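Local coordinates for nitroreductase (Desulfitobacterium hafniense, PDB 3PXV) that binds FMN as a cofactor and, as a member of the nitroreductase family, probably carries out flavin-dependent oxidoreductase chemistry, at the interface of chains A and B. Sequence-based numbering; all coordinates share one arbitrary frame. Chains: chain A/B, Nitroreductase.

Contact 1: the interface of chains A and B. Residues chain A 35, 38, 119, 122-123, 126; chain B 4, 6-7, 10.
B:Ile10 turns its CG2 methyl anti to its own backbone N, with CG1 beside that nitrogen (chi1 -71°), and so spreads both branches over A:Thr119, A:Ala35 and A:Gln38. A:Thr119 answers with its own methyl, likewise anti to the backbone N; its CG2 meets CG2 of B:Ile10 at 3.6 Å, the two side chains crossing obliquely. The other branch of the isoleucine sends CD1 on to CB of A:Ala123, 3.9 Å away. A:Gln38 lies across B:Ile10 at about a right angle, its CB against CG2. Next along helix 5-12, CD2 of B:Leu7 presses on CB of A:Ala123 at 3.5 Å, a tight fit against the small side chain. The far end is polar. The amide ND2 of B:Asn4 donates to the hydroxyl OG of A:Ser126 at 3.1 Å, fairly straight at the hydrogen. That hydroxyl passes its own hydrogen back to O of A:Ala123 (2.8 Å), while OD1 of B:Asn4 takes the N-H of B:Leu7 and caps the start of the helix, which holds the amide in place. B:Thr6 rests its CB against CB of A:Ser126. Two waters bridge the other end: one joins the A:Gln38 amide oxygen OE1 to O of B:Leu7, the other joins the backbone oxygens of A:Gln38 and B:Ile10. The patch fastens the N-terminal helix of one subunit onto helix 106-126 of the other and so helps hold the dimer typical of this family.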
ATOM      1  N   ALA A  35      -1.569  -1.853  14.010  1.00 42.98           N
ATOM      2  CA  ALA A  35      -2.049  -2.307  12.700  1.00 39.76           C
ATOM      3  C   ALA A  35      -0.953  -2.049  11.693  1.00 39.82           C
ATOM      4  O   ALA A  35      -0.610  -2.916  10.901  1.00 41.32           O
ATOM      5  CB  ALA A  35      -3.325  -1.583  12.291  1.00 37.99           C
ATOM      6  N   GLN A  38       1.777  -4.562  11.372  1.00 42.27           N
ATOM      7  CA  GLN A  38       1.228  -5.826  10.863  1.00 41.56           C
ATOM      8  C   GLN A  38       1.130  -5.797   9.315  1.00 41.40           C
ATOM      9  O   GLN A  38       0.639  -6.744   8.716  1.00 41.52           O
ATOM     10  CB  GLN A  38      -0.140  -6.095  11.492  1.00 41.22           C
ATOM     11  CG  GLN A  38      -0.091  -6.424  13.015  1.00 41.60           C
ATOM     12  CD  GLN A  38      -1.428  -6.204  13.711  1.00 44.54           C
ATOM     13  OE1 GLN A  38      -2.340  -5.627  13.118  1.00 39.21           O
ATOM     14  NE2 GLN A  38      -1.545  -6.634  14.988  1.00 42.09           N
ATOM     15  N   THR A 119      -2.822   0.447   5.559  1.00 39.44           N
ATOM     16  CA  THR A 119      -3.176  -0.312   6.767  1.00 38.54           C
ATOM     17  C   THR A 119      -3.549   0.702   7.860  1.00 41.12           C
ATOM     18  O   THR A 119      -4.551   0.539   8.561  1.00 41.30           O
ATOM     19  CB  THR A 119      -2.036  -1.262   7.232  1.00 41.25           C
ATOM     20  OG1 THR A 119      -1.541  -2.038   6.118  1.00 40.40           O
ATOM     21  CG2 THR A 119      -2.510  -2.222   8.338  1.00 31.26           C
ATOM     22  N   LEU A 122      -7.092   2.338   6.932  1.00 41.00           N
ATOM     23  CA  LEU A 122      -8.228   1.445   7.180  1.00 40.40           C
ATOM     24  C   LEU A 122      -8.420   1.191   8.704  1.00 41.79           C
ATOM     25  O   LEU A 122      -9.545   1.265   9.210  1.00 43.97           O
ATOM     26  CB  LEU A 122      -8.068   0.167   6.368  1.00 38.67           C
ATOM     27  CG  LEU A 122      -8.037   0.426   4.847  1.00 41.09           C
ATOM     28  CD1 LEU A 122      -7.705  -0.878   4.115  1.00 37.52           C
ATOM     29  CD2 LEU A 122      -9.359   1.033   4.297  1.00 30.90           C
ATOM     30  N   ALA A 123      -7.332   0.948   9.436  1.00 40.65           N
ATOM     31  CA  ALA A 123      -7.382   0.794  10.894  1.00 38.70           C
ATOM     32  C   ALA A 123      -7.956   2.063  11.519  1.00 38.91           C
ATOM     33  O   ALA A 123      -8.847   2.008  12.353  1.00 39.08           O
ATOM     34  CB  ALA A 123      -5.991   0.511  11.459  1.00 38.09           C
ATOM     35  N   SER A 126     -11.754   2.441  10.745  1.00 42.36           N
ATOM     36  CA  SER A 126     -12.568   1.457  11.475  1.00 43.22           C
ATOM     37  C   SER A 126     -12.759   1.887  12.923  1.00 44.22           C
ATOM     38  O   SER A 126     -13.653   1.402  13.587  1.00 46.93           O
ATOM     39  CB  SER A 126     -11.900   0.071  11.454  1.00 42.78           C
ATOM     40  OG  SER A 126     -10.787   0.049  12.336  1.00 42.59           O
TER
ATOM     41  N   ASN B   4     -11.480  -4.785  16.818  1.00 59.83           N
ATOM     42  CA  ASN B   4     -12.706  -4.747  16.058  1.00 57.26           C
ATOM     43  C   ASN B   4     -12.454  -5.695  14.880  1.00 53.15           C
ATOM     44  O   ASN B   4     -11.354  -6.229  14.761  1.00 49.36           O
ATOM     45  CB  ASN B   4     -13.080  -3.312  15.674  1.00 57.02           C
ATOM     46  CG  ASN B   4     -12.132  -2.699  14.682  1.00 52.63           C
ATOM     47  OD1 ASN B   4     -11.618  -3.376  13.809  1.00 53.40           O
ATOM     48  ND2 ASN B   4     -11.953  -1.392  14.763  1.00 51.26           N
ATOM     49  N   THR B   6     -12.113  -5.305  11.588  1.00 45.14           N
ATOM     50  CA  THR B   6     -11.119  -4.847  10.627  1.00 43.46           C
ATOM     51  C   THR B   6      -9.709  -5.020  11.173  1.00 43.10           C
ATOM     52  O   THR B   6      -8.818  -5.485  10.464  1.00 39.62           O
ATOM     53  CB  THR B   6     -11.314  -3.378  10.259  1.00 42.61           C
ATOM     54  OG1 THR B   6     -12.625  -3.211   9.760  1.00 39.30           O
ATOM     55  CG2 THR B   6     -10.306  -2.934   9.167  1.00 39.74           C
ATOM     56  N   LEU B   7      -9.515  -4.634  12.432  1.00 43.79           N
ATOM     57  CA  LEU B   7      -8.221  -4.793  13.085  1.00 43.91           C
ATOM     58  C   LEU B   7      -7.889  -6.285  13.237  1.00 44.68           C
ATOM     59  O   LEU B   7      -6.723  -6.647  13.281  1.00 44.24           O
ATOM     60  CB  LEU B   7      -8.203  -4.094  14.448  1.00 43.42           C
ATOM     61  CG  LEU B   7      -8.437  -2.562  14.480  1.00 42.60           C
ATOM     62  CD1 LEU B   7      -8.387  -2.033  15.916  1.00 34.43           C
ATOM     63  CD2 LEU B   7      -7.403  -1.815  13.623  1.00 42.82           C
ATOM     64  N   ILE B  10      -6.634  -7.317   9.865  1.00 43.40           N
ATOM     65  CA  ILE B  10      -5.281  -6.808   9.678  1.00 41.17           C
ATOM     66  C   ILE B  10      -4.308  -7.736  10.403  1.00 42.07           C
ATOM     67  O   ILE B  10      -3.294  -8.107   9.826  1.00 41.05           O
ATOM     68  CB  ILE B  10      -5.147  -5.353  10.195  1.00 41.23           C
ATOM     69  CG1 ILE B  10      -5.892  -4.407   9.252  1.00 39.50           C
ATOM     70  CG2 ILE B  10      -3.676  -4.964  10.362  1.00 34.00           C
ATOM     71  CD1 ILE B  10      -6.330  -3.077   9.878  1.00 32.23           C
TER
HETATM   72  O   HOH W   1      -4.784  -5.043  14.174  1.00 39.80           O
HETATM   73  O   HOH W   2      -1.816  -7.041   7.615  1.00 41.66           O

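Contact 2: the interface of chains A and B. Residues chain A 37-40, 44, 46; chain B 178-179, 181, 184.
B:His178 pushes the edge of its imidazole into the loop of A:Ile37 to A:Pro40, and this is the compact half of the contact. NE2 donates to the backbone O of A:Ile37 at 3.0 Å; the oxygen is in the ring plane, and the donor sits on a lone pair in the carbonyl plane. CG held between the backbone N and the carbonyl carbon (chi1 72°) points the ring this way, with CE1 beside the backbone oxygens of A:Gln38 and A:Ala39. A:Asn44 brings OD1 to within 3.7 Å of CB of B:His178, and that same oxygen accepts from NE2 of A:Gln46 at 3.0 Å, above its carbonyl plane, which helps set the glutamine amide. B:Lys184 is a second firm point, its bent end bringing NZ to OE1 of A:Gln46 in a 2.7 Å hydrogen bond, from above the amide plane, and to OD2 of B:Asp181 at 2.6 Å in a salt bridge. An alanine in place of B:Lys184 would probably leave the B:Asp181 carboxylate without its cationic mate and the A:Gln46 amide freer to turn. Looser is the water-filled stretch between, where one water ties O of A:Ile37 to N of B:Asp181 and another lies between A:Gln46 NE2 and O of B:Val179. The site joins the loop after helix 26-36 and the 3-10 helix 42-44 with its following loop in one chain to the stretch between strands 161-169 and 185-188 of the other, with B:His178 also an FMN-binding residue.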
ATOM      1  N   ILE A  37       2.345  -1.930  11.940  1.00 41.08           N
ATOM      2  CA  ILE A  37       3.468  -2.893  11.953  1.00 42.15           C
ATOM      3  C   ILE A  37       3.074  -4.334  11.542  1.00 40.90           C
ATOM      4  O   ILE A  37       3.921  -5.200  11.392  1.00 41.51           O
ATOM      5  CB  ILE A  37       4.225  -2.902  13.297  1.00 43.38           C
ATOM      6  CG1 ILE A  37       3.279  -3.263  14.432  1.00 45.17           C
ATOM      7  CG2 ILE A  37       4.901  -1.535  13.548  1.00 38.74           C
ATOM      8  CD1 ILE A  37       3.987  -3.617  15.671  1.00 41.49           C
ATOM      9  N   GLN A  38       1.777  -4.562  11.372  1.00 42.27           N
ATOM     10  CA  GLN A  38       1.228  -5.826  10.863  1.00 41.56           C
ATOM     11  C   GLN A  38       1.130  -5.797   9.315  1.00 41.40           C
ATOM     12  O   GLN A  38       0.639  -6.744   8.716  1.00 41.52           O
ATOM     13  CB  GLN A  38      -0.140  -6.095  11.492  1.00 41.22           C
ATOM     14  CG  GLN A  38      -0.091  -6.424  13.015  1.00 41.60           C
ATOM     15  CD  GLN A  38      -1.428  -6.204  13.711  1.00 44.54           C
ATOM     16  OE1 GLN A  38      -2.340  -5.627  13.118  1.00 39.21           O
ATOM     17  NE2 GLN A  38      -1.545  -6.634  14.988  1.00 42.09           N
ATOM     18  N   ALA A  39       1.575  -4.710   8.679  1.00 39.26           N
ATOM     19  CA  ALA A  39       1.592  -4.640   7.230  1.00 38.92           C
ATOM     20  C   ALA A  39       2.635  -5.645   6.697  1.00 39.41           C
ATOM     21  O   ALA A  39       3.703  -5.835   7.284  1.00 37.42           O
ATOM     22  CB  ALA A  39       1.943  -3.238   6.758  1.00 35.60           C
ATOM     23  N   PRO A  40       2.312  -6.319   5.595  1.00 39.68           N
ATOM     24  CA  PRO A  40       3.317  -7.189   4.996  1.00 40.56           C
ATOM     25  C   PRO A  40       4.283  -6.312   4.172  1.00 41.06           C
ATOM     26  O   PRO A  40       3.962  -5.153   3.859  1.00 38.53           O
ATOM     27  CB  PRO A  40       2.489  -8.101   4.092  1.00 40.48           C
ATOM     28  CG  PRO A  40       1.297  -7.301   3.727  1.00 38.21           C
ATOM     29  CD  PRO A  40       1.026  -6.368   4.882  1.00 39.55           C
ATOM     30  N   ASN A  44       9.658  -9.602   3.927  1.00 47.53           N
ATOM     31  CA  ASN A  44       9.498  -9.173   5.319  1.00 47.58           C
ATOM     32  C   ASN A  44      10.625  -8.185   5.718  1.00 47.51           C
ATOM     33  O   ASN A  44      11.036  -8.150   6.875  1.00 47.78           O
ATOM     34  CB  ASN A  44       9.449 -10.411   6.245  1.00 47.41           C
ATOM     35  CG  ASN A  44       9.003 -10.078   7.679  1.00 47.33           C
ATOM     36  OD1 ASN A  44       8.099  -9.279   7.913  1.00 42.23           O
ATOM     37  ND2 ASN A  44       9.647 -10.707   8.634  1.00 45.56           N
ATOM     38  N   GLN A  46      10.632  -4.898   5.985  1.00 45.89           N
ATOM     39  CA  GLN A  46      10.126  -3.861   6.880  1.00 45.59           C
ATOM     40  C   GLN A  46      11.067  -2.673   6.898  1.00 45.04           C
ATOM     41  O   GLN A  46      11.516  -2.258   7.957  1.00 42.40           O
ATOM     42  CB  GLN A  46       9.953  -4.411   8.294  1.00 45.24           C
ATOM     43  CG  GLN A  46       9.044  -5.664   8.423  1.00 44.98           C
ATOM     44  CD  GLN A  46       8.851  -6.074   9.894  1.00 45.88           C
ATOM     45  OE1 GLN A  46       9.109  -5.267  10.794  1.00 41.64           O
ATOM     46  NE2 GLN A  46       8.423  -7.323  10.141  1.00 40.09           N
TER
ATOM     47  N   HIS B 178       3.730 -12.721  10.181  1.00 43.54           N
ATOM     48  CA  HIS B 178       4.964 -12.233  10.781  1.00 42.18           C
ATOM     49  C   HIS B 178       4.621 -11.592  12.127  1.00 42.58           C
ATOM     50  O   HIS B 178       3.543 -10.995  12.292  1.00 41.49           O
ATOM     51  CB  HIS B 178       5.636 -11.209   9.851  1.00 41.83           C
ATOM     52  CG  HIS B 178       4.928  -9.894   9.783  1.00 39.28           C
ATOM     53  ND1 HIS B 178       3.805  -9.690   9.012  1.00 42.27           N
ATOM     54  CD2 HIS B 178       5.189  -8.710  10.390  1.00 39.20           C
ATOM     55  CE1 HIS B 178       3.405  -8.437   9.145  1.00 42.87           C
ATOM     56  NE2 HIS B 178       4.224  -7.820   9.980  1.00 42.13           N
ATOM     57  N   VAL B 179       5.526 -11.727  13.083  1.00 43.17           N
ATOM     58  CA  VAL B 179       5.312 -11.143  14.401  1.00 44.29           C
ATOM     59  C   VAL B 179       5.447  -9.637  14.250  1.00 44.47           C
ATOM     60  O   VAL B 179       6.420  -9.151  13.657  1.00 44.28           O
ATOM     61  CB  VAL B 179       6.424 -11.498  15.411  1.00 45.93           C
ATOM     62  CG1 VAL B 179       5.845 -11.626  16.842  1.00 39.93           C
ATOM     63  CG2 VAL B 179       7.118 -12.734  15.003  1.00 45.23           C
ATOM     64  N   ASP B 181       6.767  -6.222  14.983  1.00 46.35           N
ATOM     65  CA  ASP B 181       7.940  -5.690  15.664  1.00 46.12           C
ATOM     66  C   ASP B 181       7.513  -4.388  16.341  1.00 46.31           C
ATOM     67  O   ASP B 181       7.450  -3.368  15.702  1.00 44.38           O
ATOM     68  CB  ASP B 181       9.048  -5.409  14.651  1.00 45.75           C
ATOM     69  CG  ASP B 181      10.354  -4.988  15.307  1.00 50.56           C
ATOM     70  OD1 ASP B 181      10.401  -4.736  16.542  1.00 49.66           O
ATOM     71  OD2 ASP B 181      11.354  -4.938  14.571  1.00 51.36           O
ATOM     72  N   LYS B 184       9.464  -0.929  16.094  1.00 45.04           N
ATOM     73  CA  LYS B 184       9.370  -0.025  14.949  1.00 44.53           C
ATOM     74  C   LYS B 184       8.362   1.125  15.148  1.00 44.26           C
ATOM     75  O   LYS B 184       8.211   1.970  14.281  1.00 43.14           O
ATOM     76  CB  LYS B 184       9.087  -0.804  13.676  1.00 47.85           C
ATOM     77  CG  LYS B 184      10.252  -1.716  13.275  1.00 46.39           C
ATOM     78  CD  LYS B 184      10.102  -2.130  11.847  1.00 45.37           C
ATOM     79  CE  LYS B 184      11.305  -2.954  11.387  1.00 44.68           C
ATOM     80  NZ  LYS B 184      11.294  -4.273  12.029  1.00 45.46           N
TER
HETATM   81  O   HOH W   3       6.566  -5.789  12.226  1.00 40.81           O
HETATM   82  O   HOH W   4       8.986  -8.716  12.184  1.00 48.25           O

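Contact 3: the interface of chains A and B. Residues chain A 40, 114-115, 118-119, 122; chain B 114-115, 118, 122, 133.
A:Gly114 and B:Ile115 touch where the two copies of helix 106-126, running in roughly the same direction, come together at their glycines and splay apart toward their leucines; the CA atoms of A:Gly114 and B:Gly114 are 4.5 Å apart. This helix pair is the core of the nitroreductase-family dimer. With no side chain on the glycine, CG1 of B:Ile115 can settle 3.6 Å from CA of A:Gly114, and CG1 of A:Ile115 does the same over B:Gly114. In each isoleucine CG2 is anti to the backbone N, which turns this methyl to the partner's glutamine: CG2 of A:Ile115 meets CB of B:Gln118 at 3.8 Å, the chains crossing at about a right angle, and B:Ile115 treats A:Gln118 likewise. B:Gln118 bends at chi2 (63°), bringing its amide NE2 3.1 Å from the hydroxyl OG1 of A:Thr119 in a weak hydrogen bond. That hydroxyl gives its own hydrogen to O of A:Ile115 at 2.7 Å. CD of A:Pro40 sits over one face of the B:Gln118 amide, toward OE1 and NE2. Farther on, the side chains of A:Leu122 and B:Leu122 pass antiparallel, CD1 to CD1 at 4.0 Å. CE of B:Met133, a selenomethionine, packs tightly on CG of A:Pro40 at 3.5 Å and meets CD1 of A:Ile115 tip to tip.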
ATOM      1  N   PRO A  40       2.312  -6.319   5.595  1.00 39.68           N
ATOM      2  CA  PRO A  40       3.317  -7.189   4.996  1.00 40.56           C
ATOM      3  C   PRO A  40       4.283  -6.312   4.172  1.00 41.06           C
ATOM      4  O   PRO A  40       3.962  -5.153   3.859  1.00 38.53           O
ATOM      5  CB  PRO A  40       2.489  -8.101   4.092  1.00 40.48           C
ATOM      6  CG  PRO A  40       1.297  -7.301   3.727  1.00 38.21           C
ATOM      7  CD  PRO A  40       1.026  -6.368   4.882  1.00 39.55           C
ATOM      8  N   GLY A 114       3.297   2.107   0.742  1.00 41.06           N
ATOM      9  CA  GLY A 114       1.880   2.197   0.396  1.00 39.91           C
ATOM     10  C   GLY A 114       1.050   1.156   1.125  1.00 39.92           C
ATOM     11  O   GLY A 114      -0.021   1.445   1.637  1.00 37.97           O
ATOM     12  N   ILE A 115       1.575  -0.058   1.223  1.00 41.55           N
ATOM     13  CA  ILE A 115       0.878  -1.128   1.924  1.00 38.33           C
ATOM     14  C   ILE A 115       0.619  -0.725   3.362  1.00 36.72           C
ATOM     15  O   ILE A 115      -0.471  -0.883   3.866  1.00 38.48           O
ATOM     16  CB  ILE A 115       1.691  -2.405   1.879  1.00 38.17           C
ATOM     17  CG1 ILE A 115       1.649  -3.018   0.471  1.00 37.81           C
ATOM     18  CG2 ILE A 115       1.182  -3.425   2.918  1.00 33.50           C
ATOM     19  CD1 ILE A 115       2.609  -4.247   0.294  1.00 39.73           C
ATOM     20  N   GLN A 118      -1.863   2.318   3.873  1.00 41.15           N
ATOM     21  CA  GLN A 118      -3.268   1.955   3.680  1.00 41.11           C
ATOM     22  C   GLN A 118      -3.730   1.178   4.892  1.00 40.76           C
ATOM     23  O   GLN A 118      -4.892   1.270   5.229  1.00 42.04           O
ATOM     24  CB  GLN A 118      -3.513   1.181   2.375  1.00 41.95           C
ATOM     25  CG  GLN A 118      -4.947   0.609   2.168  1.00 39.87           C
ATOM     26  CD  GLN A 118      -6.033   1.652   1.907  1.00 39.59           C
ATOM     27  OE1 GLN A 118      -5.870   2.813   2.222  1.00 40.19           O
ATOM     28  NE2 GLN A 118      -7.166   1.215   1.352  1.00 36.21           N
ATOM     29  N   THR A 119      -2.822   0.447   5.559  1.00 39.44           N
ATOM     30  CA  THR A 119      -3.176  -0.312   6.767  1.00 38.54           C
ATOM     31  C   THR A 119      -3.549   0.702   7.860  1.00 41.12           C
ATOM     32  O   THR A 119      -4.551   0.539   8.561  1.00 41.30           O
ATOM     33  CB  THR A 119      -2.036  -1.262   7.232  1.00 41.25           C
ATOM     34  OG1 THR A 119      -1.541  -2.038   6.118  1.00 40.40           O
ATOM     35  CG2 THR A 119      -2.510  -2.222   8.338  1.00 31.26           C
ATOM     36  N   LEU A 122      -7.092   2.338   6.932  1.00 41.00           N
ATOM     37  CA  LEU A 122      -8.228   1.445   7.180  1.00 40.40           C
ATOM     38  C   LEU A 122      -8.420   1.191   8.704  1.00 41.79           C
ATOM     39  O   LEU A 122      -9.545   1.265   9.210  1.00 43.97           O
ATOM     40  CB  LEU A 122      -8.068   0.167   6.368  1.00 38.67           C
ATOM     41  CG  LEU A 122      -8.037   0.426   4.847  1.00 41.09           C
ATOM     42  CD1 LEU A 122      -7.705  -0.878   4.115  1.00 37.52           C
ATOM     43  CD2 LEU A 122      -9.359   1.033   4.297  1.00 30.90           C
TER
ATOM     44  N   GLY B 114       1.037  -0.349  -3.908  1.00 40.89           N
ATOM     45  CA  GLY B 114       1.053  -1.054  -2.625  1.00 39.46           C
ATOM     46  C   GLY B 114      -0.221  -0.819  -1.837  1.00 39.61           C
ATOM     47  O   GLY B 114      -0.712  -1.702  -1.160  1.00 37.87           O
ATOM     48  N   ILE B 115      -0.753   0.400  -1.941  1.00 41.10           N
ATOM     49  CA  ILE B 115      -2.006   0.740  -1.291  1.00 39.22           C
ATOM     50  C   ILE B 115      -3.107  -0.150  -1.808  1.00 39.94           C
ATOM     51  O   ILE B 115      -3.922  -0.635  -1.042  1.00 40.18           O
ATOM     52  CB  ILE B 115      -2.375   2.184  -1.546  1.00 39.27           C
ATOM     53  CG1 ILE B 115      -1.422   3.080  -0.744  1.00 39.27           C
ATOM     54  CG2 ILE B 115      -3.847   2.433  -1.178  1.00 36.43           C
ATOM     55  CD1 ILE B 115      -1.649   4.581  -0.881  1.00 40.17           C
ATOM     56  N   GLN B 118      -2.597  -4.076  -0.803  1.00 43.00           N
ATOM     57  CA  GLN B 118      -2.983  -4.318   0.602  1.00 42.06           C
ATOM     58  C   GLN B 118      -4.507  -4.299   0.708  1.00 40.60           C
ATOM     59  O   GLN B 118      -5.087  -5.115   1.412  1.00 39.93           O
ATOM     60  CB  GLN B 118      -2.328  -3.312   1.565  1.00 40.35           C
ATOM     61  CG  GLN B 118      -2.703  -3.452   3.030  1.00 40.86           C
ATOM     62  CD  GLN B 118      -2.292  -4.768   3.686  1.00 41.25           C
ATOM     63  OE1 GLN B 118      -1.969  -5.721   3.018  1.00 45.26           O
ATOM     64  NE2 GLN B 118      -2.326  -4.816   5.013  1.00 40.58           N
ATOM     65  N   LEU B 122      -6.441  -7.467   2.340  1.00 41.16           N
ATOM     66  CA  LEU B 122      -7.337  -7.345   3.492  1.00 42.68           C
ATOM     67  C   LEU B 122      -8.761  -7.736   3.112  1.00 43.19           C
ATOM     68  O   LEU B 122      -9.444  -8.458   3.862  1.00 45.54           O
ATOM     69  CB  LEU B 122      -7.271  -5.942   4.138  1.00 41.74           C
ATOM     70  CG  LEU B 122      -5.909  -5.593   4.746  1.00 39.02           C
ATOM     71  CD1 LEU B 122      -5.951  -4.241   5.410  1.00 34.53           C
ATOM     72  CD2 LEU B 122      -5.440  -6.642   5.751  1.00 35.67           C
HETATM   73  N   MSE B 133       0.920 -11.541  -1.641  1.00 42.29           N
HETATM   74  CA  MSE B 133       1.500 -10.589  -2.597  1.00 42.17           C
HETATM   75  C   MSE B 133       2.629 -11.325  -3.320  1.00 42.84           C
HETATM   76  O   MSE B 133       3.455 -11.997  -2.700  1.00 41.15           O
HETATM   77  CB  MSE B 133       2.062  -9.339  -1.903  1.00 43.85           C
HETATM   78  CG  MSE B 133       1.213  -8.055  -2.036  1.00 49.69           C
HETATM   79 SE   MSE B 133      -0.386  -8.075  -1.032  0.75 53.58          SE
HETATM   80  CE  MSE B 133       0.203  -7.021   0.421  1.00 51.36           C
TER

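The three patches lie close together on one two-fold interface: the C-alpha centres of contact 1 and contact 2 are about 13 Å apart, those of contact 1 and contact 3 about 10 Å, and those of contact 2 and contact 3 about 12 Å. Helix 106-126 of chain A runs through contact 1 and contact 3, which share A:Thr119 and A:Leu122. The loop after helix 26-36 ties in contact 2, through A:Gln38 to contact 1 and A:Pro40 to contact 3. Each patch recurs with chains exchanged, so this surface probably holds in register the two FMN pockets, which appear to draw residues from both chains.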